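Long-range contacts in CRISPR/cas2 protein (Pyrococcus horikoshii OT3, PDB 6K2E), which probably acts, like other Cas2 proteins, in the spacer-acquisition stage of CRISPR immunity, and probably binds nucleic acid: residues His3-Val8 and Glu37-Lys42; Lys22-Tyr27 and Tyr46-Arg51. All coordinates share one frame; numbering follows the deposited sequence.

Contact 1 (His3-Val8 and Glu37-Lys42); sequences HMYVIV and EGELSK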
loop_
_atom_site.group_PDB
_atom_site.type_symbol
_atom_site.label_atom_id
_atom_site.label_comp_id
_atom_site.label_asym_id
_atom_site.label_seq_id
_atom_site.Cartn_x
_atom_site.Cartn_y
_atom_site.Cartn_z
ATOM N N HIS A 3 2.702 19.636 -6.628
ATOM C CA HIS A 3 3.292 18.344 -6.340
ATOM C C HIS A 3 2.446 17.527 -5.372
ATOM O O HIS A 3 1.736 18.067 -4.511
ATOM C CB HIS A 3 4.710 18.524 -5.820
ATOM C CG HIS A 3 5.729 18.386 -6.897
ATOM N ND1 HIS A 3 5.719 19.179 -8.020
ATOM C CD2 HIS A 3 6.719 17.483 -7.080
ATOM C CE1 HIS A 3 6.691 18.801 -8.829
ATOM N NE2 HIS A 3 7.310 17.770 -8.284
ATOM N N MET A 4 2.498 16.210 -5.571
ATOM C CA MET A 4 1.787 15.250 -4.740
ATOM C C MET A 4 2.754 14.172 -4.280
ATOM O O MET A 4 3.850 14.025 -4.821
ATOM C CB MET A 4 0.611 14.582 -5.472
ATOM C CG MET A 4 -0.661 15.421 -5.579
ATOM S SD MET A 4 -0.734 16.350 -7.095
ATOM C CE MET A 4 -0.300 15.035 -8.238
ATOM N N TYR A 5 2.362 13.454 -3.232
ATOM C CA TYR A 5 3.048 12.234 -2.826
ATOM C C TYR A 5 2.171 11.023 -3.138
ATOM O O TYR A 5 0.958 11.068 -2.926
ATOM C CB TYR A 5 3.399 12.274 -1.331
ATOM C CG TYR A 5 4.491 11.312 -0.946
ATOM C CD1 TYR A 5 4.198 10.020 -0.489
ATOM C CD2 TYR A 5 5.813 11.679 -1.050
ATOM C CE1 TYR A 5 5.216 9.132 -0.151
ATOM C CE2 TYR A 5 6.832 10.802 -0.701
ATOM C CZ TYR A 5 6.531 9.540 -0.269
ATOM O OH TYR A 5 7.563 8.706 0.056
ATOM N N VAL A 6 2.779 9.929 -3.614
ATOM C CA VAL A 6 1.997 8.742 -3.956
ATOM C C VAL A 6 2.558 7.502 -3.272
ATOM O O VAL A 6 3.758 7.405 -3.011
ATOM C CB VAL A 6 1.897 8.494 -5.479
ATOM C CG1 VAL A 6 0.978 9.508 -6.125
ATOM C CG2 VAL A 6 3.253 8.515 -6.115
ATOM N N ILE A 7 1.667 6.551 -2.976
ATOM C CA ILE A 7 2.026 5.199 -2.542
ATOM C C ILE A 7 1.338 4.243 -3.498
ATOM O O ILE A 7 0.119 4.326 -3.684
ATOM C CB ILE A 7 1.597 4.884 -1.097
ATOM C CG1 ILE A 7 2.240 5.810 -0.088
ATOM C CG2 ILE A 7 1.980 3.457 -0.715
ATOM C CD1 ILE A 7 1.664 5.595 1.308
ATOM N N VAL A 8 2.116 3.387 -4.149
ATOM C CA VAL A 8 1.637 2.496 -5.206
ATOM C C VAL A 8 1.802 1.053 -4.754
ATOM O O VAL A 8 2.910 0.629 -4.406
ATOM C CB VAL A 8 2.364 2.735 -6.539
ATOM C CG1 VAL A 8 2.093 1.612 -7.502
ATOM C CG2 VAL A 8 1.922 4.060 -7.136
ATOM N N GLU A 37 6.930 4.306 -3.582
ATOM C CA GLU A 37 6.441 5.590 -3.097
ATOM C C GLU A 37 7.380 6.709 -3.521
ATOM O O GLU A 37 8.504 6.468 -3.962
ATOM C CB GLU A 37 6.250 5.587 -1.572
ATOM C CG GLU A 37 7.448 5.105 -0.789
ATOM C CD GLU A 37 7.192 5.044 0.702
ATOM O OE1 GLU A 37 6.789 6.067 1.289
ATOM O OE2 GLU A 37 7.418 3.974 1.294
ATOM N N GLY A 38 6.888 7.932 -3.417
ATOM C CA GLY A 38 7.707 9.100 -3.677
ATOM C C GLY A 38 6.896 10.270 -4.199
ATOM O O GLY A 38 5.703 10.169 -4.478
ATOM N N GLU A 39 7.600 11.385 -4.370
ATOM C CA GLU A 39 7.008 12.598 -4.908
ATOM C C GLU A 39 6.876 12.514 -6.421
ATOM O O GLU A 39 7.762 12.017 -7.118
ATOM C CB GLU A 39 7.883 13.795 -4.574
ATOM C CG GLU A 39 7.593 14.523 -3.296
ATOM C CD GLU A 39 8.312 15.847 -3.290
ATOM O OE1 GLU A 39 9.220 16.041 -2.454
ATOM O OE2 GLU A 39 7.986 16.673 -4.173
ATOM N N LEU A 40 5.783 13.045 -6.930
ATOM C CA LEU A 40 5.548 13.093 -8.357
ATOM C C LEU A 40 4.837 14.393 -8.686
ATOM O O LEU A 40 3.964 14.838 -7.942
ATOM C CB LEU A 40 4.698 11.917 -8.824
ATOM C CG LEU A 40 5.377 10.587 -9.068
ATOM C CD1 LEU A 40 4.337 9.623 -9.644
ATOM C CD2 LEU A 40 6.562 10.754 -9.989
ATOM N N SER A 41 5.171 14.966 -9.832
ATOM C CA SER A 41 4.383 16.070 -10.334
ATOM C C SER A 41 3.113 15.514 -10.951
ATOM O O SER A 41 2.948 14.303 -11.111
ATOM C CB SER A 41 5.175 16.854 -11.371
ATOM O OG SER A 41 5.023 16.250 -12.645
ATOM N N LYS A 42 2.230 16.404 -11.381
ATOM C CA LYS A 42 0.948 15.937 -11.875
ATOM C C LYS A 42 1.064 15.419 -13.298
ATOM O O LYS A 42 0.391 14.448 -13.655
ATOM C CB LYS A 42 -0.063 17.073 -11.805
ATOM C CG LYS A 42 -1.487 16.644 -11.766
ATOM C CD LYS A 42 -2.268 17.414 -10.733
ATOM C CE LYS A 42 -2.031 18.922 -10.746
ATOM N NZ LYS A 42 -2.256 19.537 -9.389
#

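Contact 2 (Lys22-Tyr27 and Tyr46-Arg51); sequences KLLKTY and YELEMR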
loop_
_atom_site.group_PDB
_atom_site.type_symbol
_atom_site.label_atom_id
_atom_site.label_comp_id
_atom_site.label_asym_id
_atom_site.label_seq_id
_atom_site.Cartn_x
_atom_site.Cartn_y
_atom_site.Cartn_z
ATOM N N LYS A 22 9.756 -2.390 -13.351
ATOM C CA LYS A 22 10.756 -1.533 -13.993
ATOM C C LYS A 22 10.182 -0.154 -14.287
ATOM O O LYS A 22 10.857 0.866 -14.081
ATOM C CB LYS A 22 11.270 -2.179 -15.287
ATOM C CG LYS A 22 12.312 -3.274 -15.075
ATOM C CD LYS A 22 13.016 -3.657 -16.374
ATOM C CE LYS A 22 14.034 -4.787 -16.151
ATOM N NZ LYS A 22 14.833 -4.618 -14.899
ATOM N N LEU A 23 8.907 -0.117 -14.688
ATOM C CA LEU A 23 8.220 1.138 -14.952
ATOM C C LEU A 23 8.066 1.966 -13.680
ATOM O O LEU A 23 8.358 3.177 -13.692
ATOM C CB LEU A 23 6.861 0.842 -15.581
ATOM C CG LEU A 23 5.932 2.030 -15.768
ATOM C CD1 LEU A 23 6.558 3.054 -16.712
ATOM C CD2 LEU A 23 4.541 1.589 -16.243
ATOM N N LEU A 24 7.689 1.317 -12.558
ATOM C CA LEU A 24 7.567 2.042 -11.299
ATOM C C LEU A 24 8.914 2.482 -10.734
ATOM O O LEU A 24 8.944 3.440 -9.956
ATOM C CB LEU A 24 6.830 1.196 -10.274
ATOM C CG LEU A 24 5.323 1.066 -10.465
ATOM C CD1 LEU A 24 4.721 -0.077 -9.636
ATOM C CD2 LEU A 24 4.643 2.384 -10.151
ATOM N N LYS A 25 10.027 1.823 -11.106
ATOM C CA LYS A 25 11.335 2.241 -10.592
ATOM C C LYS A 25 11.886 3.464 -11.327
ATOM O O LYS A 25 12.706 4.199 -10.767
ATOM C CB LYS A 25 12.336 1.072 -10.645
ATOM C CG LYS A 25 13.736 1.316 -9.954
ATOM C CD LYS A 25 14.005 0.469 -8.660
ATOM C CE LYS A 25 15.074 1.126 -7.718
ATOM N NZ LYS A 25 14.551 2.027 -6.603
ATOM N N THR A 26 11.427 3.720 -12.554
ATOM C CA THR A 26 11.751 4.974 -13.228
ATOM C C THR A 26 11.193 6.191 -12.477
ATOM O O THR A 26 11.867 7.223 -12.407
ATOM C CB THR A 26 11.315 4.940 -14.709
ATOM O OG1 THR A 26 9.933 4.619 -14.825
ATOM C CG2 THR A 26 12.108 3.884 -15.411
ATOM N N TYR A 27 9.964 6.107 -11.936
ATOM C CA TYR A 27 9.364 7.287 -11.316
ATOM C C TYR A 27 9.521 7.322 -9.811
ATOM O O TYR A 27 9.544 8.417 -9.246
ATOM C CB TYR A 27 7.866 7.383 -11.623
ATOM C CG TYR A 27 7.504 7.544 -13.073
ATOM C CD1 TYR A 27 7.451 6.435 -13.906
ATOM C CD2 TYR A 27 7.206 8.796 -13.614
ATOM C CE1 TYR A 27 7.121 6.550 -15.230
ATOM C CE2 TYR A 27 6.873 8.926 -14.956
ATOM C CZ TYR A 27 6.838 7.786 -15.754
ATOM O OH TYR A 27 6.517 7.828 -17.086
ATOM N N TYR A 46 0.279 11.441 -14.226
ATOM C CA TYR A 46 -0.537 11.067 -15.375
ATOM C C TYR A 46 0.253 10.255 -16.395
ATOM O O TYR A 46 -0.333 9.409 -17.084
ATOM C CB TYR A 46 -1.136 12.306 -16.030
ATOM C CG TYR A 46 -2.465 12.744 -15.444
ATOM C CD1 TYR A 46 -3.646 12.111 -15.793
ATOM C CD2 TYR A 46 -2.534 13.811 -14.541
ATOM C CE1 TYR A 46 -4.862 12.521 -15.254
ATOM C CE2 TYR A 46 -3.733 14.232 -14.003
ATOM C CZ TYR A 46 -4.899 13.588 -14.360
ATOM O OH TYR A 46 -6.099 14.009 -13.817
ATOM N N GLU A 47 1.570 10.491 -16.514
ATOM C CA GLU A 47 2.366 9.700 -17.453
ATOM C C GLU A 47 2.546 8.267 -16.964
ATOM O O GLU A 47 2.421 7.316 -17.748
ATOM C CB GLU A 47 3.725 10.365 -17.683
ATOM C CG GLU A 47 4.518 9.854 -18.895
ATOM C CD GLU A 47 5.896 10.517 -19.009
ATOM O OE1 GLU A 47 6.702 10.387 -18.064
ATOM O OE2 GLU A 47 6.170 11.192 -20.029
ATOM N N LEU A 48 2.795 8.109 -15.661
ATOM C CA LEU A 48 2.945 6.799 -15.047
ATOM C C LEU A 48 1.666 5.992 -15.149
ATOM O O LEU A 48 1.703 4.801 -15.477
ATOM C CB LEU A 48 3.335 6.974 -13.586
ATOM C CG LEU A 48 3.298 5.723 -12.726
ATOM C CD1 LEU A 48 4.317 4.694 -13.230
ATOM C CD2 LEU A 48 3.573 6.109 -11.304
ATOM N N GLU A 49 0.524 6.639 -14.893
ATOM C CA GLU A 49 -0.761 5.956 -14.931
ATOM C C GLU A 49 -1.110 5.509 -16.337
ATOM O O GLU A 49 -1.655 4.417 -16.524
ATOM C CB GLU A 49 -1.838 6.877 -14.391
ATOM C CG GLU A 49 -3.108 6.165 -14.081
ATOM C CD GLU A 49 -4.098 6.310 -15.175
ATOM O OE1 GLU A 49 -3.863 7.157 -16.057
ATOM O OE2 GLU A 49 -5.086 5.560 -15.168
ATOM N N MET A 50 -0.790 6.339 -17.334
ATOM C CA MET A 50 -1.017 5.970 -18.727
ATOM C C MET A 50 -0.124 4.801 -19.132
ATOM O O MET A 50 -0.566 3.886 -19.831
ATOM C CB MET A 50 -0.786 7.181 -19.638
ATOM C CG MET A 50 -1.006 6.915 -21.144
ATOM S SD MET A 50 0.522 6.580 -22.071
ATOM C CE MET A 50 0.142 7.229 -23.703
ATOM N N ARG A 51 1.136 4.821 -18.717
ATOM C CA ARG A 51 2.009 3.714 -19.064
ATOM C C ARG A 51 1.645 2.450 -18.282
ATOM O O ARG A 51 1.739 1.343 -18.830
ATOM C CB ARG A 51 3.467 4.133 -18.849
ATOM C CG ARG A 51 3.963 5.091 -19.941
ATOM C CD ARG A 51 5.295 5.752 -19.606
ATOM N NE ARG A 51 6.416 4.900 -19.995
ATOM C CZ ARG A 51 7.670 5.075 -19.585
ATOM N NH1 ARG A 51 7.972 6.084 -18.776
ATOM N NH2 ARG A 51 8.622 4.232 -19.969
#

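Contact 1 (His3-Val8 and Glu37-Lys42)
Strands 3-8 and 37-41 are the two central neighbours in the antiparallel sheet of the ferredoxin-like fold of Cas2, a beta-alpha-beta-beta-alpha-beta chain path. Their backbones are joined by two hydrogen-bonded pairs. Met-4 N gives a nearly straight bond to Leu-40 O at 3.1 Å, and Met-4 O takes Leu-40 N in return. Val-6 and Gly-38 repeat the exchange, with Val-6 N to Gly-38 O at 3.1 Å. Between these pairs Tyr-5 faces Glu-39 in a non-hydrogen-bonded pair. With CG anti to its backbone N (chi1 -160°), the Tyr-5 ring lies across Gly-38, and Gly-38 C sits over one ring face, offset toward the rim. Glycine fits here, since with phi at 151° a CB would press against the preceding carbonyl O. Tyr-5 OH donates to Glu-37 OE1 at 3.0 Å; OE1 lies at the ring edge, in its plane, but is met from above the carboxylate plane, the two planes being turned 77° apart. On the other sheet face Val-6 CG2 meets Leu-40 CD1 at 3.9 Å, the side chains crossing at about a right angle. Met-4, bent at chi2 and chi3, brings CE alongside the aliphatic stem of Lys-42.

A second shell fixes the carboxylate. Glu-37 OE2 forms a salt bridge with Arg-31 and is hydrogen-bonded to Tyr-65 OH of the second subunit, a residue that also packs on Ile-7; the nearby arginine charge would probably favour the ionised form of the buried Glu-37. Tyr-5, by contrast, packs against Phe-72 of its own chain. Apolar Met-4, Val-6 and Leu-40 suit the covering helix 42-55: all three touch Leu-45. Ser-41 is the N-cap of that helix, with OG bonded to Gln-44 N.

Contact 2 (Lys22-Tyr27 and Tyr46-Arg51)
Helices 22-27 and 46-51 run almost exactly antiparallel (176°), their axes 10.6 Å apart. Apolar packing centres on Leu-48, whose CG is anti to its backbone N. Its CD1 methyl is touched by Leu-23 CG, by Leu-24 CD2 at 3.9 Å and by Tyr-27 CD1 at 3.6 Å, so one methyl meets three side chains of the other helix. In a CH-pi contact, Leu-48 CB stands 4.0 Å from the Tyr-27 ring centroid, almost on the ring normal.

Polar contacts gather at the ring's tip. Tyr-27 OH donates to Glu-47 OE1 at 2.7 Å and accepts from Arg-51 NH1 at 2.8 Å, linking an acid and a base one helical turn apart. The OH lies in the guanidinium plane, while Leu-23 CD1 sits over a guanidinium face, 3.7 Å above it; the bend at Arg-51 chi3 (85°) turns the group there. An alanine in place of Tyr-27 would probably loosen the helix pair, since it removes the ring that Leu-48 packs on and the hydroxyl that joins Glu-47 to Arg-51. Such a pair, buried toward the sheet and polar toward solvent, is the helical layer of a ferredoxin-like fold.

How the contacts relate
The two contacts build the two layers of one alpha-beta sandwich: contact 1 joins central strands, contact 2 the helices that follow them in the chain, helix 17-27 coming after strand 3-11 and helix 42-55 after strand 35-41. Each is partly buried. They meet in the apolar core, where Leu-40 CD1 lies 4.0 Å from Leu-48 CD2 and Val-8 CG1 lies 3.8 Å from Leu-24 CD2. Strand pairing rests chiefly on main-chain hydrogen bonds, whereas the helices are held chiefly through side chains, with no main-chain hydrogen bond between them. Both use a tyrosine hydroxyl bonded to a glutamate, yet in different places: Glu-37 is buried near the second subunit, Glu-47 exposed on the outer helix surface.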